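Side-chain contacts in lysine-sensitive aspartokinase 3 (Escherichia coli, PDB 2J0W), which catalyses the ATP-dependent phosphorylation of L-aspartate to 4-phospho-L-aspartate, opening lysine biosynthesis, and is feedback-inhibited allosterically by lysine: residues L55-G58 with E59-E62; A109-D112 with E113-H117; L124-V127 with E128-E132; Q169-P172 with R173-G177; L366-S369 with L370-E373. One frame throughout, in Å; residues are numbered along the deposited sequence.

Contact 1 of 5, residues L55-G58 with E59-E62; sequences LEPG and ERFE
Arg60 reaches back to the carbonyl of Leu55 with the edge of its guanidinium group: Arg60 NE donates to Leu55 O at 2.9 Å, with the oxygen tilted slightly out of the guanidinium plane. NH2 adds a weak bond to the same acceptor, 3.3 Å from Arg60 NH2 to Leu55 O, and the pair of donors limits rotation of the group. The chain runs out with CG anti to the backbone N (chi1 -162°) and then bends at chi3 (-58°), which lays one guanidinium face off-centre over Pro57 N. Backbone bonds begin with Arg60 N to Glu56 O at 2.8 Å, followed by Phe61 N to Pro57 O at 3.0 Å and Glu62 N to Gly58 O at 3.1 Å. They form the first turn of helix 57-75, where a proline needs no N-H to donate. Glu56 is the N-cap residue, its OE1 accepting from Glu59 N; OE1 is crowded in the model, so this geometry is doubtful. Apolar contact comes from Leu55, whose CD1 lies 4.0 Å from Glu59 CG, with the two side chains crossing at a slant. Beyond CG the Glu59 chain is extended, and its OE2 makes a long, weak ion pair with Lys63.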
# COMPACT_ATOMS: atom_id res chain seq x y z
N LEU A 55 -17.22 19.26 -33.08
CA LEU A 55 -16.65 20.54 -33.43
C LEU A 55 -17.57 21.34 -34.34
O LEU A 55 -18.30 20.76 -35.14
CB LEU A 55 -15.31 20.33 -34.13
CG LEU A 55 -14.31 19.55 -33.28
CD1 LEU A 55 -13.02 19.46 -34.05
CD2 LEU A 55 -14.10 20.25 -31.93
N GLU A 56 -17.51 22.66 -34.21
CA GLU A 56 -18.31 23.57 -35.03
C GLU A 56 -17.89 23.47 -36.50
O GLU A 56 -16.78 23.02 -36.80
CB GLU A 56 -18.17 25.01 -34.51
CG GLU A 56 -17.95 26.12 -35.58
CD GLU A 56 -16.48 26.39 -35.91
OE1 GLU A 56 -15.83 25.54 -36.55
OE2 GLU A 56 -15.95 27.46 -35.54
N PRO A 57 -18.76 23.90 -37.43
CA PRO A 57 -18.54 23.88 -38.89
C PRO A 57 -17.12 24.21 -39.36
O PRO A 57 -16.53 23.49 -40.19
CB PRO A 57 -19.58 24.88 -39.39
CG PRO A 57 -20.74 24.55 -38.52
CD PRO A 57 -20.07 24.50 -37.14
N GLY A 58 -16.59 25.32 -38.84
CA GLY A 58 -15.26 25.78 -39.21
C GLY A 58 -14.18 24.79 -38.85
O GLY A 58 -13.67 24.08 -39.71
N GLU A 59 -13.83 24.75 -37.57
CA GLU A 59 -12.80 23.85 -37.08
C GLU A 59 -13.02 22.43 -37.59
O GLU A 59 -12.07 21.71 -37.88
CB GLU A 59 -12.81 23.86 -35.56
CG GLU A 59 -11.64 23.13 -34.95
CD GLU A 59 -11.58 23.33 -33.46
OE1 GLU A 59 -12.30 24.22 -32.95
OE2 GLU A 59 -10.80 22.61 -32.79
N ARG A 60 -14.28 22.03 -37.70
CA ARG A 60 -14.59 20.69 -38.17
C ARG A 60 -14.03 20.53 -39.57
O ARG A 60 -13.31 19.57 -39.86
CB ARG A 60 -16.11 20.47 -38.20
CG ARG A 60 -16.53 19.01 -38.27
CD ARG A 60 -17.99 18.85 -38.65
NE ARG A 60 -18.89 19.53 -37.73
CZ ARG A 60 -20.06 20.06 -38.09
NH1 ARG A 60 -20.45 19.98 -39.36
NH2 ARG A 60 -20.83 20.66 -37.20
N PHE A 61 -14.34 21.48 -40.45
CA PHE A 61 -13.86 21.42 -41.83
C PHE A 61 -12.33 21.41 -41.94
O PHE A 61 -11.78 20.78 -42.84
CB PHE A 61 -14.40 22.59 -42.64
CG PHE A 61 -13.97 22.57 -44.09
CD1 PHE A 61 -14.27 21.47 -44.90
CD2 PHE A 61 -13.27 23.64 -44.64
CE1 PHE A 61 -13.88 21.45 -46.24
CE2 PHE A 61 -12.87 23.63 -45.98
CZ PHE A 61 -13.18 22.53 -46.78
N GLU A 62 -11.66 22.13 -41.05
CA GLU A 62 -10.21 22.15 -41.08
C GLU A 62 -9.71 20.73 -40.80
O GLU A 62 -8.86 20.20 -41.52
CB GLU A 62 -9.66 23.09 -40.02
CG GLU A 62 -10.28 24.48 -40.06
CD GLU A 62 -9.83 25.33 -38.89
OE1 GLU A 62 -10.32 26.48 -38.76
OE2 GLU A 62 -8.98 24.86 -38.09

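Contact 2 of 5, residues A109-D112 with E113-H117; sequences ALTD and ELVSH
Ala109 meets Glu113 through the backbone, its O accepting from Glu113 N at 3.2 Å. Glu113 CB lies over this oxygen and that of Leu110, and the chain then bends at chi2 to carry the carboxylate away from the turn, where OE1 is hydrogen-bonded to Thr193. Leu110 O takes the next bond, from Leu114 N at 2.8 Å, and Leu114 CB packs against the same Leu110 O. Both leucines also touch Leu98 of helix 82-102. At Thr111 the backbone bond is short and straight, 2.6 Å from Val115 N to Thr111 O with an N-H...O angle of 165°. Here the side chains join in: Thr111 CG2, anti to its own backbone N, lies 4.1 Å from Val115 CG2, and the two run side by side in the same direction. This is the first part of helix 108-131 in the amino acid kinase domain, and Val115 lies next to the substrate pocket: it packs on Thr45, which binds substrate, and its side chain is about 6 Å from the bound aspartate. Asp112 O accepts from Ser116 N at 2.9 Å, while its buried carboxylate is satisfied by Thr195 through OD1 and by the N-H of Gly153 through OD2. Ser116 OG folds back to donate to Glu113 O at 2.6 Å, approaching from above the carbonyl plane (48° out of it). His117 ND1 makes a weak bond of 2.9 Å to that same Glu113 O, and NE2 a weak one to Asn94.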
# COMPACT_ATOMS: atom_id res chain seq x y z
N ALA A 109 -18.95 5.28 -27.81
CA ALA A 109 -19.23 4.34 -28.90
C ALA A 109 -19.15 5.00 -30.28
O ALA A 109 -18.70 4.38 -31.25
CB ALA A 109 -20.59 3.69 -28.71
N LEU A 110 -19.59 6.24 -30.37
CA LEU A 110 -19.54 6.96 -31.64
C LEU A 110 -18.07 7.24 -31.93
O LEU A 110 -17.61 7.13 -33.08
CB LEU A 110 -20.32 8.27 -31.54
CG LEU A 110 -20.29 9.18 -32.77
CD1 LEU A 110 -20.81 8.44 -33.99
CD2 LEU A 110 -21.12 10.42 -32.50
N THR A 111 -17.33 7.59 -30.89
CA THR A 111 -15.90 7.89 -31.00
C THR A 111 -15.10 6.67 -31.51
O THR A 111 -14.29 6.79 -32.44
CB THR A 111 -15.36 8.34 -29.65
OG1 THR A 111 -15.82 9.68 -29.38
CG2 THR A 111 -13.84 8.30 -29.64
N ASP A 112 -15.35 5.50 -30.92
CA ASP A 112 -14.65 4.28 -31.35
C ASP A 112 -14.96 4.01 -32.81
O ASP A 112 -14.07 3.62 -33.58
CB ASP A 112 -15.09 3.08 -30.50
CG ASP A 112 -14.19 2.83 -29.29
OD1 ASP A 112 -13.42 3.74 -28.92
OD2 ASP A 112 -14.26 1.73 -28.70
N GLU A 113 -16.21 4.24 -33.21
CA GLU A 113 -16.63 3.99 -34.59
C GLU A 113 -16.01 4.97 -35.58
O GLU A 113 -15.65 4.60 -36.69
CB GLU A 113 -18.14 4.06 -34.71
CG GLU A 113 -18.63 4.02 -36.16
CD GLU A 113 -18.18 2.79 -36.92
OE1 GLU A 113 -18.33 1.67 -36.39
OE2 GLU A 113 -17.68 2.95 -38.05
N LEU A 114 -15.91 6.23 -35.17
CA LEU A 114 -15.35 7.23 -36.05
C LEU A 114 -13.83 7.07 -36.05
O LEU A 114 -13.19 7.10 -37.09
CB LEU A 114 -15.74 8.62 -35.56
CG LEU A 114 -15.47 9.78 -36.50
CD1 LEU A 114 -16.13 11.02 -35.93
CD2 LEU A 114 -13.99 9.99 -36.66
N VAL A 115 -13.24 6.90 -34.87
CA VAL A 115 -11.80 6.78 -34.83
C VAL A 115 -11.29 5.53 -35.51
O VAL A 115 -10.17 5.50 -35.99
CB VAL A 115 -11.25 6.82 -33.39
CG1 VAL A 115 -9.81 6.35 -33.39
CG2 VAL A 115 -11.32 8.25 -32.83
N SER A 116 -12.10 4.50 -35.58
CA SER A 116 -11.67 3.27 -36.21
C SER A 116 -11.24 3.53 -37.66
O SER A 116 -10.31 2.89 -38.16
CB SER A 116 -12.80 2.26 -36.17
OG SER A 116 -13.88 2.75 -36.93
N HIS A 117 -11.90 4.47 -38.32
CA HIS A 117 -11.59 4.81 -39.72
C HIS A 117 -10.11 5.06 -40.09
O HIS A 117 -9.72 4.83 -41.24
CB HIS A 117 -12.44 6.01 -40.15
CG HIS A 117 -13.88 5.67 -40.36
ND1 HIS A 117 -14.71 5.30 -39.33
CD2 HIS A 117 -14.62 5.58 -41.49
CE1 HIS A 117 -15.90 4.98 -39.81
NE2 HIS A 117 -15.87 5.14 -41.13

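Contact 3 of 5, residues L124-V127 with E128-E132; sequences LLFV and EILRE
Phe126 and Leu130 make the main side-chain contact, with Leu130 CD1 3.6 Å from Phe126 CE2 and neither squarely over the ring face nor at its edge. Phe126 CG stands anti to the backbone N (chi1 -161°), and the ring therefore leans along the helix to the residue one turn on. Leu130 spreads both branches against it, Leu130 CD2 lying 4.0 Å from the same Phe126 CE2. Backbone bonding keeps the pair in step: Leu130 N donates to Phe126 O at 2.9 Å. Val127 is a second centre. Its O accepts from Arg131 N at 2.8 Å and, weakly, from Leu130 N, the mixed pattern of the closing turn of helix 108-131. The helix lies against the central sheet of the amino acid kinase domain: Phe126, Val127 and Leu130 all touch Ile180 of strand 178-182, and Phe126 and Leu130 also face helix 17-27 through Met20 and Ala24 respectively. Val127 CG2 comes 3.7 Å from Glu128 OE2, although the place of that methyl is doubtful because the model puts it too near Leu124 O. Glu128 doubles back over the preceding turn, CB lying 3.1 Å from Leu125 O and CG 3.6 Å from Leu124 O; a bend at chi2 (-46°) then turns the carboxylate back toward Val127. The Glu128 side chain also touches Ile84 of helix 82-102.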
# COMPACT_ATOMS: atom_id res chain seq x y z
N LEU A 124 -5.67 0.01 -46.13
CA LEU A 124 -6.11 -0.09 -47.52
C LEU A 124 -5.02 0.40 -48.45
O LEU A 124 -4.77 -0.20 -49.50
CB LEU A 124 -7.36 0.75 -47.76
CG LEU A 124 -8.67 0.08 -47.38
CD1 LEU A 124 -9.83 0.96 -47.78
CD2 LEU A 124 -8.75 -1.26 -48.08
N LEU A 125 -4.36 1.48 -48.06
CA LEU A 125 -3.31 2.03 -48.88
C LEU A 125 -2.09 1.13 -48.88
O LEU A 125 -1.51 0.85 -49.92
CB LEU A 125 -2.94 3.44 -48.40
CG LEU A 125 -4.08 4.46 -48.44
CD1 LEU A 125 -3.58 5.81 -47.96
CD2 LEU A 125 -4.64 4.57 -49.86
N PHE A 126 -1.71 0.65 -47.70
CA PHE A 126 -0.54 -0.20 -47.64
C PHE A 126 -0.65 -1.38 -48.60
O PHE A 126 0.31 -1.68 -49.32
CB PHE A 126 -0.30 -0.71 -46.22
CG PHE A 126 1.10 -1.20 -45.99
CD1 PHE A 126 2.16 -0.31 -45.95
CD2 PHE A 126 1.37 -2.56 -45.84
CE1 PHE A 126 3.47 -0.75 -45.77
CE2 PHE A 126 2.67 -3.01 -45.66
CZ PHE A 126 3.72 -2.11 -45.63
N VAL A 127 -1.81 -2.05 -48.65
CA VAL A 127 -1.94 -3.19 -49.56
C VAL A 127 -1.62 -2.73 -50.98
O VAL A 127 -0.98 -3.46 -51.74
CB VAL A 127 -3.36 -3.82 -49.54
CG1 VAL A 127 -3.72 -4.19 -48.13
CG2 VAL A 127 -4.38 -2.87 -50.13
N GLU A 128 -2.07 -1.52 -51.31
CA GLU A 128 -1.83 -0.95 -52.63
C GLU A 128 -0.35 -0.70 -52.85
O GLU A 128 0.16 -0.89 -53.96
CB GLU A 128 -2.61 0.34 -52.81
CG GLU A 128 -4.09 0.10 -53.02
CD GLU A 128 -4.35 -1.00 -54.04
OE1 GLU A 128 -3.93 -0.84 -55.20
OE2 GLU A 128 -4.97 -2.02 -53.66
N ILE A 129 0.35 -0.26 -51.81
CA ILE A 129 1.77 -0.03 -51.95
C ILE A 129 2.49 -1.36 -52.14
O ILE A 129 3.56 -1.41 -52.76
CB ILE A 129 2.33 0.70 -50.72
CG1 ILE A 129 2.18 2.20 -50.92
CG2 ILE A 129 3.78 0.34 -50.51
CD1 ILE A 129 2.95 3.02 -49.91
N LEU A 130 1.90 -2.44 -51.63
CA LEU A 130 2.50 -3.76 -51.75
C LEU A 130 2.21 -4.41 -53.10
O LEU A 130 3.07 -5.12 -53.64
CB LEU A 130 2.03 -4.67 -50.62
CG LEU A 130 2.53 -4.32 -49.22
CD1 LEU A 130 2.17 -5.44 -48.27
CD2 LEU A 130 4.03 -4.14 -49.25
N ARG A 131 1.02 -4.19 -53.63
CA ARG A 131 0.65 -4.75 -54.93
C ARG A 131 1.28 -3.96 -56.08
O ARG A 131 1.36 -4.44 -57.21
CB ARG A 131 -0.86 -4.79 -55.09
CG ARG A 131 -1.49 -5.84 -54.21
CD ARG A 131 -2.97 -5.94 -54.44
NE ARG A 131 -3.53 -7.05 -53.67
CZ ARG A 131 -4.82 -7.33 -53.61
NH1 ARG A 131 -5.70 -6.60 -54.28
NH2 ARG A 131 -5.24 -8.36 -52.88
N GLU A 132 1.71 -2.74 -55.79
CA GLU A 132 2.34 -1.89 -56.79
C GLU A 132 3.73 -2.48 -57.03
O GLU A 132 4.50 -2.00 -57.87
CB GLU A 132 2.46 -0.46 -56.28
CG GLU A 132 2.75 0.57 -57.34
CD GLU A 132 2.33 1.97 -56.93
OE1 GLU A 132 3.20 2.77 -56.50
OE2 GLU A 132 1.12 2.27 -57.02

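Contact 4 of 5, residues Q169-P172 with R173-G177; sequences QLLP and RLNEG
Pro172 CB sits over the middle of one face of the Arg173 guanidinium, 3.7 Å from Arg173 CZ, so the ring meets the charged group with its CB corner, tilted against the guanidinium plane. Arg173 CD also passes 3.6 Å from Gln169 O. Bends at chi2 (65°) and chi3 (-80°) fold the arginine chain into this place. Glu176 fixes the group at its edge: Arg173 NE donates to Glu176 OE1 at 2.8 Å in a salt bridge, nearly in the guanidinium plane but from well above that of the carboxylate. A second bond, from Arg173 NH2 to Glu176 OE2 at 3.3 Å, is weak. With a face covered and an edge bonded, both tilt and rotation of the guanidinium are restrained. The contact forms the closing turns of helix 159-176, the connection between strands 137-139 and 178-182 in a beta-alpha-beta unit of the amino acid kinase domain. A kink marks Pro172, whose N has no hydrogen to give to the turn before, while its O accepts from Glu176 N at 3.1 Å, which keeps Glu176 one turn beyond the proline. Glu176 CG lies 3.2 Å from that same Pro172 O. One residue earlier, Asn175 N donates to Leu171 O at 3.0 Å, its amide group lying over that oxygen. Farther out, Glu176 OE1 has a second partner in Gln138 NE2 of strand 137-139. Leu170 and Leu174 face inward, touching Val179 of strand 178-182 and Leu212.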
# COMPACT_ATOMS: atom_id res chain seq x y z
N GLN A 169 -11.27 -17.74 -40.04
CA GLN A 169 -11.34 -16.72 -41.08
C GLN A 169 -10.02 -16.10 -41.47
O GLN A 169 -9.86 -15.65 -42.61
CB GLN A 169 -12.27 -15.58 -40.65
CG GLN A 169 -13.64 -16.01 -40.18
CD GLN A 169 -14.69 -14.95 -40.47
OE1 GLN A 169 -15.12 -14.79 -41.62
NE2 GLN A 169 -15.11 -14.22 -39.44
N LEU A 170 -9.07 -16.07 -40.54
CA LEU A 170 -7.76 -15.47 -40.78
C LEU A 170 -6.66 -16.44 -41.19
O LEU A 170 -5.77 -16.08 -41.97
CB LEU A 170 -7.31 -14.69 -39.54
CG LEU A 170 -6.01 -13.89 -39.73
CD1 LEU A 170 -6.23 -12.80 -40.76
CD2 LEU A 170 -5.56 -13.28 -38.43
N LEU A 171 -6.71 -17.66 -40.67
CA LEU A 171 -5.68 -18.64 -40.99
C LEU A 171 -5.65 -18.92 -42.49
O LEU A 171 -4.61 -18.77 -43.13
CB LEU A 171 -5.92 -19.92 -40.19
CG LEU A 171 -4.79 -20.95 -40.28
CD1 LEU A 171 -3.50 -20.33 -39.80
CD2 LEU A 171 -5.13 -22.16 -39.45
N PRO A 172 -6.79 -19.33 -43.06
CA PRO A 172 -6.83 -19.62 -44.50
C PRO A 172 -6.21 -18.50 -45.33
O PRO A 172 -5.50 -18.75 -46.30
CB PRO A 172 -8.32 -19.79 -44.78
CG PRO A 172 -8.80 -20.44 -43.51
CD PRO A 172 -8.09 -19.64 -42.43
N ARG A 173 -6.47 -17.25 -44.94
CA ARG A 173 -5.93 -16.11 -45.66
C ARG A 173 -4.40 -16.02 -45.54
O ARG A 173 -3.74 -15.51 -46.44
CB ARG A 173 -6.57 -14.81 -45.15
CG ARG A 173 -7.71 -14.25 -46.01
CD ARG A 173 -8.91 -15.17 -46.03
NE ARG A 173 -8.75 -16.29 -46.96
CZ ARG A 173 -9.63 -17.28 -47.09
NH1 ARG A 173 -10.73 -17.29 -46.35
NH2 ARG A 173 -9.42 -18.24 -47.98
N LEU A 174 -3.86 -16.52 -44.43
CA LEU A 174 -2.41 -16.50 -44.20
C LEU A 174 -1.72 -17.58 -45.01
O LEU A 174 -0.57 -17.43 -45.42
CB LEU A 174 -2.09 -16.71 -42.72
CG LEU A 174 -2.33 -15.53 -41.78
CD1 LEU A 174 -2.01 -15.96 -40.37
CD2 LEU A 174 -1.46 -14.33 -42.17
N ASN A 175 -2.43 -18.68 -45.24
CA ASN A 175 -1.91 -19.79 -46.02
C ASN A 175 -1.79 -19.36 -47.48
O ASN A 175 -0.77 -19.61 -48.13
CB ASN A 175 -2.85 -20.99 -45.91
CG ASN A 175 -2.83 -21.63 -44.53
OD1 ASN A 175 -3.76 -22.34 -44.15
ND2 ASN A 175 -1.76 -21.38 -43.77
N GLU A 176 -2.84 -18.70 -47.97
CA GLU A 176 -2.87 -18.21 -49.35
C GLU A 176 -1.74 -17.24 -49.63
O GLU A 176 -1.04 -17.36 -50.63
CB GLU A 176 -4.18 -17.48 -49.63
CG GLU A 176 -5.42 -18.29 -49.47
CD GLU A 176 -6.65 -17.44 -49.70
OE1 GLU A 176 -6.81 -16.42 -49.01
OE2 GLU A 176 -7.46 -17.80 -50.59
N GLY A 177 -1.57 -16.27 -48.74
CA GLY A 177 -0.51 -15.31 -48.95
C GLY A 177 -0.37 -14.31 -47.83
O GLY A 177 -0.52 -14.64 -46.65

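Contact 5 of 5, residues L366-S369 with L370-E373; sequences LTQS and LLME
The N-terminus of helix 368-377 in an ACT domain is formed here, with Thr367 in the N-cap position and Leu366 packing just ahead of it. Leu366 CD2 meets Leu370 CD2 at 3.8 Å, one methyl against another, the two chains slanting across each other. Leu370 CG lies anti to the backbone N (chi1 172°), which swings the branch back toward Leu366. Leu370 CB passes the hydroxyl of the cap residue, 3.3 Å from Thr367 OG1, with the two side chains roughly perpendicular. Thr367 OG1 and Ser369 OG share a hydrogen bond of 3.0 Å. Thr367 O takes the first helical bond, from Leu371 N at 3.0 Å, nearly straight at 168°. Gln368 bends at chi2 and brings NE2 to 3.6 Å from Leu371 CD1, an amide nitrogen resting on a methyl group. Met372 curls back over the preceding turn: from CG set between the backbone N and the carbonyl carbon (chi1 78°), the chain turns at chi3 and leaves CE 3.1 Å from Gln368 O, the oxygen that accepts from Met372 N. Gln368, Ser369 and Met372 lie on the exposed side of the helix. Inward, His335 touches Thr367 and Leu370 and bonds weakly to Ser369 OG; Ile337 adds to the cover of Leu370, and Ile331 meets Glu373, so the helix start packs on the segment between helix 321-328 and strand 341-345.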
# COMPACT_ATOMS: atom_id res chain seq x y z
N LEU A 366 -12.89 9.82 -11.67
CA LEU A 366 -13.67 10.06 -10.47
C LEU A 366 -15.09 10.59 -10.64
O LEU A 366 -15.32 11.80 -10.67
CB LEU A 366 -12.89 10.95 -9.52
CG LEU A 366 -11.57 10.31 -9.08
CD1 LEU A 366 -11.03 11.04 -7.87
CD2 LEU A 366 -11.79 8.83 -8.76
N THR A 367 -16.04 9.66 -10.72
CA THR A 367 -17.45 9.96 -10.87
C THR A 367 -18.07 10.38 -9.53
O THR A 367 -17.71 9.84 -8.48
CB THR A 367 -18.19 8.72 -11.39
OG1 THR A 367 -18.28 7.73 -10.35
CG2 THR A 367 -17.44 8.12 -12.57
N GLN A 368 -18.98 11.34 -9.56
CA GLN A 368 -19.64 11.84 -8.35
C GLN A 368 -20.44 10.78 -7.61
O GLN A 368 -20.71 10.93 -6.42
CB GLN A 368 -20.54 13.02 -8.70
CG GLN A 368 -19.76 14.23 -9.27
CD GLN A 368 -19.22 15.15 -8.19
OE1 GLN A 368 -19.99 15.83 -7.51
NE2 GLN A 368 -17.88 15.17 -8.02
N SER A 369 -20.84 9.72 -8.31
CA SER A 369 -21.60 8.65 -7.68
C SER A 369 -20.61 8.00 -6.72
O SER A 369 -20.89 7.79 -5.53
CB SER A 369 -22.07 7.62 -8.72
OG SER A 369 -20.98 6.88 -9.26
N LEU A 370 -19.45 7.69 -7.27
CA LEU A 370 -18.37 7.08 -6.51
C LEU A 370 -18.05 7.92 -5.30
O LEU A 370 -18.16 7.47 -4.16
CB LEU A 370 -17.12 7.00 -7.38
CG LEU A 370 -15.85 6.55 -6.66
CD1 LEU A 370 -16.02 5.12 -6.18
CD2 LEU A 370 -14.68 6.66 -7.61
N LEU A 371 -17.63 9.16 -5.54
CA LEU A 371 -17.26 10.03 -4.45
C LEU A 371 -18.26 10.03 -3.32
O LEU A 371 -17.94 9.53 -2.24
CB LEU A 371 -17.05 11.46 -4.93
CG LEU A 371 -15.77 11.57 -5.75
CD1 LEU A 371 -15.63 12.97 -6.33
CD2 LEU A 371 -14.58 11.22 -4.87
N MET A 372 -19.47 10.54 -3.53
CA MET A 372 -20.40 10.57 -2.42
C MET A 372 -20.53 9.19 -1.78
O MET A 372 -20.81 9.11 -0.59
CB MET A 372 -21.79 11.09 -2.83
CG MET A 372 -22.69 10.13 -3.57
SD MET A 372 -24.19 11.00 -4.08
CE MET A 372 -23.63 11.80 -5.65
N GLU A 373 -20.30 8.11 -2.52
CA GLU A 373 -20.41 6.81 -1.86
C GLU A 373 -19.20 6.65 -0.93
O GLU A 373 -19.31 6.13 0.18
CB GLU A 373 -20.46 5.63 -2.83
CG GLU A 373 -19.99 4.35 -2.13
CD GLU A 373 -20.26 3.05 -2.85
OE1 GLU A 373 -20.63 3.06 -4.03
OE2 GLU A 373 -20.09 2.01 -2.18

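How the contacts relate
All five contacts are local, each joining successive residues within a helical turn or two, so none closes a long loop; they follow one another in series, without nesting or crossing. Contact 1 begins helix 57-75 at the surface of the kinase domain. Contacts 2 and 3 share helix 108-131: the first lies near its start, beside the aspartate pocket, the second at its end, with centres 24 Å apart. Contact 4 ends helix 159-176, which leads into strand 178-182, the strand against which contact 3 also packs; their centres are 18 Å apart. Contact 5 belongs to the ACT region, on the other side of the chain's centre from contacts 3 and 4.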